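Local coordinates for protein ribokinase (Arabidopsis thaliana, PDB 6ILS) that phosphorylates ribose at its O-5 with ATP and magnesium, yielding ribose 5-phosphate for nucleotide and amino-acid synthesis or the pentose phosphate pathway, at residues Ser148-Val153 and Asn177-Ser182; Lys213-Gly218 and Phe234-Lys239; Ala283-Leu288 and Ser298-Lys303. One frame throughout, in Å; residues are numbered along the deposited sequence.

The contacts follow one another along the chain, each closing before the next opens. Interaction 1 pairs two helices flanking the large mixed sheet, and interaction 2 sets the end of helix 204-216 against the end of strand 231-235 in that sheet. Their centres are about 18 Å apart, and they touch where Leu217 and Gly218 pack on Asn177, Leu180 and Asp181. Interaction 3 lies about 30 Å from interaction 1 and about 28 Å from interaction 2, centre to centre, across the chain's centre from interaction 1. It alone meets the bound nucleotide, and it borders the sodium site. Two contacts are thus peripheral packing of the PfkB fold, while the third lies at its ATP pocket.

Interaction 1. Residues Ser148-Val153 and Asn177-Ser182; sequences SINIQV and NELLDS
Asn150 sets its first side-chain carbon under the fork of Leu179, whose two methyls, CD1 and CD2, both lie 4.0 Å from Asn150 CB. Leu179 CD1 also rests against the main chain, 3.8 Å from Asn150 O, so the leucine covers the stem and carbonyl of the asparagine. The amide is occupied in another direction: Asn150 ND2 is hydrogen-bonded to the carbonyl of Gln142.

Ile151, the next residue, has the largest share of the contact and works with both of its branches. Ile151 CG1 packs alongside the stem of Leu179, 3.9 Å from Leu179 CB. With CG anti to the backbone N (chi1 -179°), Leu179 sends its fork on to Asn150 and leaves this stem for the isoleucine. The two methyls of Ile151 meet Glu178, whose extended chain crosses Ile151 at about a right angle: Ile151 CD1 comes to 3.7 Å from Glu178 OE1, and Ile151 CG2 lies 3.8 Å from Glu178 OE2. These are van der Waals touches. The charge is answered by Lys155, also of helix 147-158, in a salt bridge to Glu178 OE2. Behind the glutamate, Ser182 OG donates to Glu178 O at 2.8 Å, almost straight along the carbonyl bond (174°).

The contact thus joins two adjacent alpha elements that link consecutive parallel strands: helix 147-158 follows strand 138-143, and helix 177-180 lies between strands 164-170 and 185-187. Asn150 and Val153 seat the longer helix on Leu141 of strand 138-143, Val153 also reaches Val139, and Ser182 touches Ala154 and Lys155.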
loop_
_atom_site.group_PDB
_atom_site.type_symbol
_atom_site.label_atom_id
_atom_site.label_comp_id
_atom_site.label_asym_id
_atom_site.label_seq_id
_atom_site.Cartn_x
_atom_site.Cartn_y
_atom_site.Cartn_z
ATOM N N SER B 148 -15.997 -4.877 -21.105
ATOM C CA SER B 148 -17.264 -5.598 -21.162
ATOM C C SER B 148 -18.299 -4.996 -20.245
ATOM O O SER B 148 -19.463 -4.869 -20.609
ATOM C CB SER B 148 -17.071 -7.072 -20.800
ATOM O OG SER B 148 -18.328 -7.653 -20.507
ATOM N N ILE B 149 -17.863 -4.622 -19.046
ATOM C CA ILE B 149 -18.739 -3.995 -18.076
ATOM C C ILE B 149 -19.165 -2.606 -18.544
ATOM O O ILE B 149 -20.336 -2.252 -18.435
ATOM C CB ILE B 149 -18.036 -3.912 -16.696
ATOM C CG1 ILE B 149 -17.710 -5.325 -16.205
ATOM C CG2 ILE B 149 -18.909 -3.165 -15.691
ATOM C CD1 ILE B 149 -18.937 -6.209 -16.066
ATOM N N ASN B 150 -18.217 -1.821 -19.064
ATOM C CA ASN B 150 -18.579 -0.497 -19.586
ATOM C C ASN B 150 -19.609 -0.590 -20.702
ATOM O O ASN B 150 -20.523 0.225 -20.778
ATOM C CB ASN B 150 -17.353 0.248 -20.104
ATOM C CG ASN B 150 -16.590 0.952 -18.998
ATOM O OD1 ASN B 150 -17.163 1.325 -17.972
ATOM N ND2 ASN B 150 -15.300 1.125 -19.199
ATOM N N ILE B 151 -19.444 -1.585 -21.569
ATOM C CA ILE B 151 -20.364 -1.755 -22.699
ATOM C C ILE B 151 -21.767 -2.059 -22.195
ATOM O O ILE B 151 -22.729 -1.425 -22.606
ATOM C CB ILE B 151 -19.862 -2.847 -23.665
ATOM C CG1 ILE B 151 -18.664 -2.317 -24.451
ATOM C CG2 ILE B 151 -20.982 -3.269 -24.618
ATOM C CD1 ILE B 151 -17.881 -3.369 -25.181
ATOM N N GLN B 152 -21.881 -2.972 -21.236
ATOM C CA GLN B 152 -23.179 -3.331 -20.697
ATOM C C GLN B 152 -23.876 -2.164 -20.004
ATOM O O GLN B 152 -25.095 -2.014 -20.096
ATOM C CB GLN B 152 -23.038 -4.514 -19.722
ATOM C CG GLN B 152 -22.531 -5.797 -20.382
ATOM C CD GLN B 152 -22.334 -6.924 -19.381
ATOM O OE1 GLN B 152 -23.259 -7.300 -18.652
ATOM N NE2 GLN B 152 -21.116 -7.446 -19.319
ATOM N N VAL B 153 -23.114 -1.340 -19.287
ATOM C CA VAL B 153 -23.714 -0.201 -18.596
ATOM C C VAL B 153 -24.223 0.836 -19.603
ATOM O O VAL B 153 -25.350 1.314 -19.510
ATOM C CB VAL B 153 -22.693 0.454 -17.629
ATOM C CG1 VAL B 153 -23.206 1.808 -17.133
ATOM C CG2 VAL B 153 -22.415 -0.481 -16.465
ATOM N N ASN B 177 -15.435 -0.058 -30.521
ATOM C CA ASN B 177 -16.421 0.787 -31.189
ATOM C C ASN B 177 -17.804 0.562 -30.656
ATOM O O ASN B 177 -18.660 1.440 -30.717
ATOM C CB ASN B 177 -16.400 0.534 -32.698
ATOM C CG ASN B 177 -15.169 1.091 -33.340
ATOM O OD1 ASN B 177 -14.867 2.272 -33.181
ATOM N ND2 ASN B 177 -14.421 0.245 -34.033
ATOM N N GLU B 178 -18.020 -0.639 -30.142
ATOM C CA GLU B 178 -19.267 -0.979 -29.510
ATOM C C GLU B 178 -19.478 -0.043 -28.319
ATOM O O GLU B 178 -20.601 0.347 -28.007
ATOM C CB GLU B 178 -19.239 -2.441 -29.074
ATOM C CG GLU B 178 -20.544 -2.952 -28.566
ATOM C CD GLU B 178 -20.448 -4.403 -28.183
ATOM O OE1 GLU B 178 -19.311 -4.932 -28.162
ATOM O OE2 GLU B 178 -21.502 -5.014 -27.901
ATOM N N LEU B 179 -18.382 0.341 -27.678
ATOM C CA LEU B 179 -18.484 1.234 -26.526
ATOM C C LEU B 179 -18.710 2.669 -26.999
ATOM O O LEU B 179 -19.634 3.339 -26.535
ATOM C CB LEU B 179 -17.235 1.127 -25.649
ATOM C CG LEU B 179 -17.242 2.004 -24.381
ATOM C CD1 LEU B 179 -18.515 1.801 -23.570
ATOM C CD2 LEU B 179 -15.999 1.737 -23.546
ATOM N N LEU B 180 -17.864 3.135 -27.914
ATOM C CA LEU B 180 -18.023 4.465 -28.516
ATOM C C LEU B 180 -19.436 4.698 -29.064
ATOM O O LEU B 180 -19.997 5.788 -28.919
ATOM C CB LEU B 180 -16.982 4.674 -29.626
ATOM C CG LEU B 180 -15.518 4.668 -29.192
ATOM C CD1 LEU B 180 -14.575 4.712 -30.385
ATOM C CD2 LEU B 180 -15.216 5.830 -28.236
ATOM N N ASP B 181 -20.031 3.675 -29.677
ATOM C CA ASP B 181 -21.383 3.806 -30.224
ATOM C C ASP B 181 -22.473 3.940 -29.174
ATOM O O ASP B 181 -23.605 4.289 -29.502
ATOM C CB ASP B 181 -21.733 2.595 -31.107
ATOM C CG ASP B 181 -21.232 2.733 -32.529
ATOM O OD1 ASP B 181 -21.174 3.873 -33.041
ATOM O OD2 ASP B 181 -20.901 1.691 -33.138
ATOM N N SER B 182 -22.149 3.645 -27.918
ATOM C CA SER B 182 -23.176 3.572 -26.883
ATOM C C SER B 182 -23.112 4.721 -25.870
ATOM O O SER B 182 -23.966 4.830 -25.005
ATOM C CB SER B 182 -23.069 2.247 -26.125
ATOM O OG SER B 182 -23.076 1.145 -27.018
#

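Interaction 2. Residues Lys213-Gly218 and Phe234-Lys239; sequences KCHKLG and FIQGEK
His215 and Gln236 bury most of the surface here, and they do it by stacking. The imidazole lies flat beneath the glutamine chain: Gln236 CB sits 3.8 Å from the centroid of the His215 ring and only 7° off its normal, a CH-pi contact over the centre of one face. From there Gln236 runs extended back along the histidine, in the opposite sense, and its amide plane stays within 18° of the ring plane. The amide therefore ends over the stem of its partner, with Gln236 NE2 3.5 Å from His215 CB. A water donating to His215 O and Gln236 OE1 links the histidine backbone to the glutamine amide. The ring is also fixed by a hydrogen bond between His215 ND1 and the carbonyl of Val219. Phe234 adds a smaller share: its carbonyl lies at the ring's edge, 4.3 Å from His215 CE1 to Phe234 O, while its phenyl leads away to Ile207, Ser208 and Val211. With an alanine at His215, the Gln236 chain would probably lose the surface it lies on and Val219 O its side-chain partner.

The contact lies beside a helix C-cap and a beta turn. Gly218, with positive phi, is the C-prime residue of the Schellman motif ending helix 204-216, and the type II turn from Ile235 to Glu238 leads from strand 231-235 toward antiparallel strand 241-243, at one edge of the large PfkB sheet.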
loop_
_atom_site.group_PDB
_atom_site.type_symbol
_atom_site.label_atom_id
_atom_site.label_comp_id
_atom_site.label_asym_id
_atom_site.label_seq_id
_atom_site.Cartn_x
_atom_site.Cartn_y
_atom_site.Cartn_z
ATOM N N LYS B 213 -12.549 13.023 -36.517
ATOM C CA LYS B 213 -12.364 11.570 -36.532
ATOM C C LYS B 213 -13.246 10.896 -35.478
ATOM O O LYS B 213 -13.842 9.857 -35.746
ATOM C CB LYS B 213 -10.906 11.202 -36.290
ATOM N N CYS B 214 -13.339 11.495 -34.285
ATOM C CA CYS B 214 -14.222 10.959 -33.249
ATOM C C CYS B 214 -15.680 10.995 -33.686
ATOM O O CYS B 214 -16.436 10.087 -33.384
ATOM C CB CYS B 214 -14.062 11.719 -31.915
ATOM S SG CYS B 214 -12.470 11.515 -31.186
ATOM N N HIS B 215 -16.083 12.042 -34.391
ATOM C CA HIS B 215 -17.459 12.142 -34.870
ATOM C C HIS B 215 -17.758 11.007 -35.869
ATOM O O HIS B 215 -18.904 10.570 -36.007
ATOM C CB HIS B 215 -17.709 13.489 -35.546
ATOM C CG HIS B 215 -17.782 14.661 -34.610
ATOM N ND1 HIS B 215 -18.206 14.555 -33.297
ATOM C CD2 HIS B 215 -17.509 15.974 -34.808
ATOM C CE1 HIS B 215 -18.177 15.747 -32.730
ATOM N NE2 HIS B 215 -17.758 16.628 -33.625
ATOM N N LYS B 216 -16.720 10.557 -36.577
ATOM C CA LYS B 216 -16.862 9.477 -37.561
ATOM C C LYS B 216 -16.964 8.137 -36.848
ATOM O O LYS B 216 -17.687 7.244 -37.289
ATOM C CB LYS B 216 -15.692 9.471 -38.555
ATOM C CG LYS B 216 -15.674 10.653 -39.516
ATOM C CD LYS B 216 -14.406 10.657 -40.376
ATOM C CE LYS B 216 -14.389 11.826 -41.363
ATOM N NZ LYS B 216 -13.107 11.894 -42.131
ATOM N N LEU B 217 -16.258 8.006 -35.728
ATOM C CA LEU B 217 -16.386 6.809 -34.905
ATOM C C LEU B 217 -17.729 6.766 -34.158
ATOM O O LEU B 217 -17.909 5.930 -33.289
ATOM C CB LEU B 217 -15.231 6.711 -33.898
ATOM C CG LEU B 217 -13.767 6.774 -34.362
ATOM C CD1 LEU B 217 -12.853 7.358 -33.295
ATOM C CD2 LEU B 217 -13.275 5.420 -34.659
ATOM N N GLY B 218 -18.660 7.666 -34.478
ATOM C CA GLY B 218 -19.993 7.642 -33.880
ATOM C C GLY B 218 -20.254 8.511 -32.640
ATOM O O GLY B 218 -21.343 8.478 -32.065
ATOM N N PHE B 234 -16.794 19.996 -28.171
ATOM C CA PHE B 234 -17.207 19.865 -29.570
ATOM C C PHE B 234 -18.505 19.096 -29.649
ATOM O O PHE B 234 -18.618 17.999 -29.104
ATOM C CB PHE B 234 -16.151 19.133 -30.403
ATOM C CG PHE B 234 -14.814 19.811 -30.453
ATOM C CD1 PHE B 234 -13.914 19.700 -29.397
ATOM C CD2 PHE B 234 -14.435 20.534 -31.569
ATOM C CE1 PHE B 234 -12.678 20.309 -29.456
ATOM C CE2 PHE B 234 -13.198 21.152 -31.625
ATOM C CZ PHE B 234 -12.321 21.037 -30.573
ATOM N N ILE B 235 -19.484 19.665 -30.337
ATOM C CA ILE B 235 -20.747 18.981 -30.598
ATOM C C ILE B 235 -20.936 18.918 -32.111
ATOM O O ILE B 235 -20.803 19.932 -32.792
ATOM C CB ILE B 235 -21.917 19.706 -29.945
ATOM C CG1 ILE B 235 -21.693 19.808 -28.429
ATOM C CG2 ILE B 235 -23.227 19.003 -30.264
ATOM C CD1 ILE B 235 -22.760 20.587 -27.717
ATOM N N GLN B 236 -21.211 17.736 -32.641
ATOM C CA GLN B 236 -21.318 17.589 -34.090
ATOM C C GLN B 236 -22.383 18.507 -34.680
ATOM O O GLN B 236 -23.519 18.552 -34.203
ATOM C CB GLN B 236 -21.616 16.141 -34.464
ATOM C CG GLN B 236 -21.464 15.881 -35.944
ATOM C CD GLN B 236 -21.410 14.419 -36.248
ATOM O OE1 GLN B 236 -21.987 13.610 -35.527
ATOM N NE2 GLN B 236 -20.701 14.059 -37.313
ATOM N N GLY B 237 -21.999 19.266 -35.703
ATOM C CA GLY B 237 -22.911 20.186 -36.365
ATOM C C GLY B 237 -22.957 21.566 -35.735
ATOM O O GLY B 237 -23.699 22.447 -36.178
ATOM N N GLU B 238 -22.163 21.763 -34.690
ATOM C CA GLU B 238 -22.170 23.031 -33.974
ATOM C C GLU B 238 -20.762 23.600 -33.871
ATOM O O GLU B 238 -19.769 22.900 -34.105
ATOM C CB GLU B 238 -22.780 22.871 -32.571
ATOM C CG GLU B 238 -24.065 22.033 -32.507
ATOM C CD GLU B 238 -25.238 22.643 -33.268
ATOM O OE1 GLU B 238 -25.191 23.853 -33.590
ATOM O OE2 GLU B 238 -26.224 21.912 -33.532
ATOM N N LYS B 239 -20.687 24.886 -33.544
ATOM C CA LYS B 239 -19.416 25.547 -33.321
ATOM C C LYS B 239 -18.863 25.074 -31.973
ATOM O O LYS B 239 -19.615 24.989 -31.012
ATOM C CB LYS B 239 -19.602 27.066 -33.334
ATOM C CG LYS B 239 -18.318 27.861 -33.275
ATOM C CD LYS B 239 -18.608 29.357 -33.117
ATOM C CE LYS B 239 -17.328 30.137 -32.844
ATOM N NZ LYS B 239 -17.584 31.593 -32.636
HETATM O O HOH W 1 -21.046 11.140 -34.783
#

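Interaction 3. Residues Ala283-Leu288 and Ser298-Lys303; sequences AAAASL and SMPDRK. With ATP (adenosine-5'-triphosphate), chain E.
Leu288 and Pro300 meet obliquely, aliphatic side on aliphatic side. In Leu288, CG stands beside the backbone N and anti to the carbonyl carbon (chi1 -66°), which brings one methyl of the fork to the proline: Leu288 CD1 lies 3.8 Å from Pro300 CB. The stem shares the work, with Leu288 CB 3.9 Å from the same Pro300 CB. The proline ring extends one turn back along the helix to Ala285, where Pro300 CG approaches the carbonyl, 3.8 Å from Ala285 O, and also touches the methyl. One rigid ring thus spans two residues spaced three apart on the helix. Beside it a water donates to Ser298 O at 2.6 Å and makes a second, weak bond to Leu288 O.

Another face of helix 275-289 belongs to the nucleotide. Ser287 holds OG anti to its main-chain nitrogen (chi1 -169°), where it bonds to Ile246 O and still lies beside the adenine, Ser287 OG to ATP C2 being 3.7 Å. Ala286 offers its methyl to the sugar, with CB 3.6 Å from ATP O3'. Ser298 OG bonds to Ala295 O, its strongest partner, with Gly294 O also within bonding range, close to the sodium ion; a potassium-binding role for Ser298 is predicted. Asp301 N-caps helix 302-312, and its OD2 takes a salt bridge from Lys303 NZ at 2.8 Å, met from above the carboxylate plane.

Helices 257-270, 302-312 and 41-51 lie against the two segments. Ala285 rests on Thr260 and Ala264 of helix 257-270, Leu288 and Ser287 pack on Leu308 of helix 302-312, and Met299 touches Ala47 and Cys48 of helix 41-51.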
loop_
_atom_site.group_PDB
_atom_site.type_symbol
_atom_site.label_atom_id
_atom_site.label_comp_id
_atom_site.label_asym_id
_atom_site.label_seq_id
_atom_site.Cartn_x
_atom_site.Cartn_y
_atom_site.Cartn_z
ATOM N N ALA B 283 -14.171 24.108 -15.109
ATOM C CA ALA B 283 -12.860 24.748 -15.028
ATOM C C ALA B 283 -12.597 25.294 -13.631
ATOM O O ALA B 283 -11.487 25.185 -13.113
ATOM C CB ALA B 283 -12.761 25.853 -16.062
ATOM N N ALA B 284 -13.621 25.880 -13.024
ATOM C CA ALA B 284 -13.491 26.420 -11.672
ATOM C C ALA B 284 -13.232 25.299 -10.683
ATOM O O ALA B 284 -12.390 25.428 -9.797
ATOM C CB ALA B 284 -14.751 27.199 -11.285
ATOM N N ALA B 285 -13.918 24.172 -10.854
ATOM C CA ALA B 285 -13.760 23.094 -9.877
ATOM C C ALA B 285 -12.376 22.482 -9.997
ATOM O O ALA B 285 -11.737 22.210 -8.985
ATOM C CB ALA B 285 -14.840 22.032 -10.050
ATOM N N ALA B 286 -11.894 22.281 -11.226
ATOM C CA ALA B 286 -10.535 21.765 -11.426
ATOM C C ALA B 286 -9.473 22.746 -10.887
ATOM O O ALA B 286 -8.447 22.330 -10.368
ATOM C CB ALA B 286 -10.275 21.479 -12.912
ATOM N N SER B 287 -9.719 24.042 -11.048
ATOM C CA SER B 287 -8.811 25.077 -10.501
ATOM C C SER B 287 -8.611 24.916 -9.000
ATOM O O SER B 287 -7.482 24.964 -8.489
ATOM C CB SER B 287 -9.364 26.476 -10.780
ATOM O OG SER B 287 -8.385 27.461 -10.479
ATOM N N LEU B 288 -9.715 24.741 -8.288
ATOM C CA LEU B 288 -9.636 24.562 -6.837
ATOM C C LEU B 288 -8.929 23.260 -6.455
ATOM O O LEU B 288 -8.127 23.229 -5.504
ATOM C CB LEU B 288 -11.025 24.610 -6.230
ATOM C CG LEU B 288 -11.689 25.980 -6.369
ATOM C CD1 LEU B 288 -13.134 25.932 -5.911
ATOM C CD2 LEU B 288 -10.901 27.039 -5.580
ATOM N N SER B 298 -8.866 16.901 -2.033
ATOM C CA SER B 298 -8.815 18.204 -2.691
ATOM C C SER B 298 -10.132 18.615 -3.359
ATOM O O SER B 298 -10.235 19.719 -3.898
ATOM C CB SER B 298 -7.712 18.224 -3.757
ATOM O OG SER B 298 -8.085 17.403 -4.853
ATOM N N MET B 299 -11.113 17.729 -3.358
ATOM C CA MET B 299 -12.379 18.053 -4.049
ATOM C C MET B 299 -13.064 19.247 -3.393
ATOM O O MET B 299 -13.245 19.236 -2.209
ATOM C CB MET B 299 -13.344 16.882 -4.121
ATOM C CG MET B 299 -13.841 16.688 -5.520
ATOM S SD MET B 299 -12.571 15.855 -6.435
ATOM C CE MET B 299 -12.495 14.404 -5.417
ATOM N N PRO B 300 -13.484 20.259 -4.164
ATOM C CA PRO B 300 -14.099 21.422 -3.583
ATOM C C PRO B 300 -15.601 21.293 -3.331
ATOM O O PRO B 300 -16.246 20.569 -3.968
ATOM C CB PRO B 300 -13.860 22.462 -4.673
ATOM C CG PRO B 300 -13.976 21.674 -5.934
ATOM C CD PRO B 300 -13.342 20.350 -5.604
ATOM N N ASP B 301 -16.105 22.071 -2.382
ATOM C CA ASP B 301 -17.569 22.099 -2.166
ATOM C C ASP B 301 -18.201 23.028 -3.201
ATOM O O ASP B 301 -17.520 23.861 -3.724
ATOM C CB ASP B 301 -17.955 22.457 -0.732
ATOM C CG ASP B 301 -17.614 23.869 -0.317
ATOM O OD1 ASP B 301 -17.203 24.656 -1.167
ATOM O OD2 ASP B 301 -17.754 24.146 0.863
ATOM N N ARG B 302 -19.494 22.872 -3.430
ATOM C CA ARG B 302 -20.200 23.668 -4.447
ATOM C C ARG B 302 -20.068 25.178 -4.209
ATOM O O ARG B 302 -19.841 25.878 -5.154
ATOM C CB ARG B 302 -21.674 23.292 -4.540
ATOM C CG ARG B 302 -22.370 24.168 -5.558
ATOM C CD ARG B 302 -23.835 23.957 -5.735
ATOM N NE ARG B 302 -23.914 22.623 -6.219
ATOM C CZ ARG B 302 -24.409 22.305 -7.374
ATOM N NH1 ARG B 302 -24.933 23.234 -8.149
ATOM N NH2 ARG B 302 -24.434 21.045 -7.707
ATOM N N LYS B 303 -20.239 25.636 -2.977
ATOM C CA LYS B 303 -20.169 27.096 -2.702
ATOM C C LYS B 303 -18.836 27.670 -3.183
ATOM O O LYS B 303 -18.837 28.746 -3.710
ATOM C CB LYS B 303 -20.265 27.412 -1.208
ATOM C CG LYS B 303 -21.193 26.559 -0.385
ATOM C CD LYS B 303 -21.225 26.962 1.069
ATOM C CE LYS B 303 -20.743 25.871 1.989
ATOM N NZ LYS B 303 -19.300 26.004 2.250
HETATM P PG ATP E . -6.379 14.664 -17.428
HETATM O O1G ATP E . -7.544 13.883 -17.917
HETATM O O2G ATP E . -6.192 14.469 -15.931
HETATM O O3G ATP E . -5.110 14.217 -18.086
HETATM P PB ATP E . -5.587 17.220 -18.289
HETATM O O1B ATP E . -6.230 18.519 -18.516
HETATM O O2B ATP E . -4.997 16.809 -19.558
HETATM O O3B ATP E . -6.686 16.193 -17.800
HETATM P PA ATP E . -3.927 18.283 -16.151
HETATM O O1A ATP E . -2.903 19.203 -16.807
HETATM O O2A ATP E . -3.311 17.601 -14.957
HETATM O O3A ATP E . -4.403 17.187 -17.191
HETATM O "O5'" ATP E . -5.140 19.140 -15.658
HETATM C "C5'" ATP E . -6.283 18.512 -15.111
HETATM C "C4'" ATP E . -7.402 19.623 -14.938
HETATM O "O4'" ATP E . -6.844 20.773 -14.071
HETATM C "C3'" ATP E . -7.667 20.123 -16.068
HETATM O "O3'" ATP E . -9.071 20.427 -16.159
HETATM C "C2'" ATP E . -6.816 21.543 -16.179
HETATM O "O2'" ATP E . -7.504 22.380 -17.152
HETATM C "C1'" ATP E . -6.773 22.012 -15.000
HETATM N N9 ATP E . -5.452 22.611 -14.731
HETATM C C8 ATP E . -4.132 22.308 -14.903
HETATM N N7 ATP E . -3.403 23.348 -14.414
HETATM C C5 ATP E . -4.277 24.290 -13.931
HETATM C C6 ATP E . -4.068 25.530 -13.332
HETATM N N6 ATP E . -2.815 26.176 -13.054
HETATM N N1 ATP E . -5.115 26.263 -12.955
HETATM C C2 ATP E . -6.399 25.793 -13.141
HETATM N N3 ATP E . -6.617 24.585 -13.721
HETATM C C4 ATP E . -5.543 23.836 -14.120
HETATM O O HOH W 2 -10.109 22.102 -2.960
#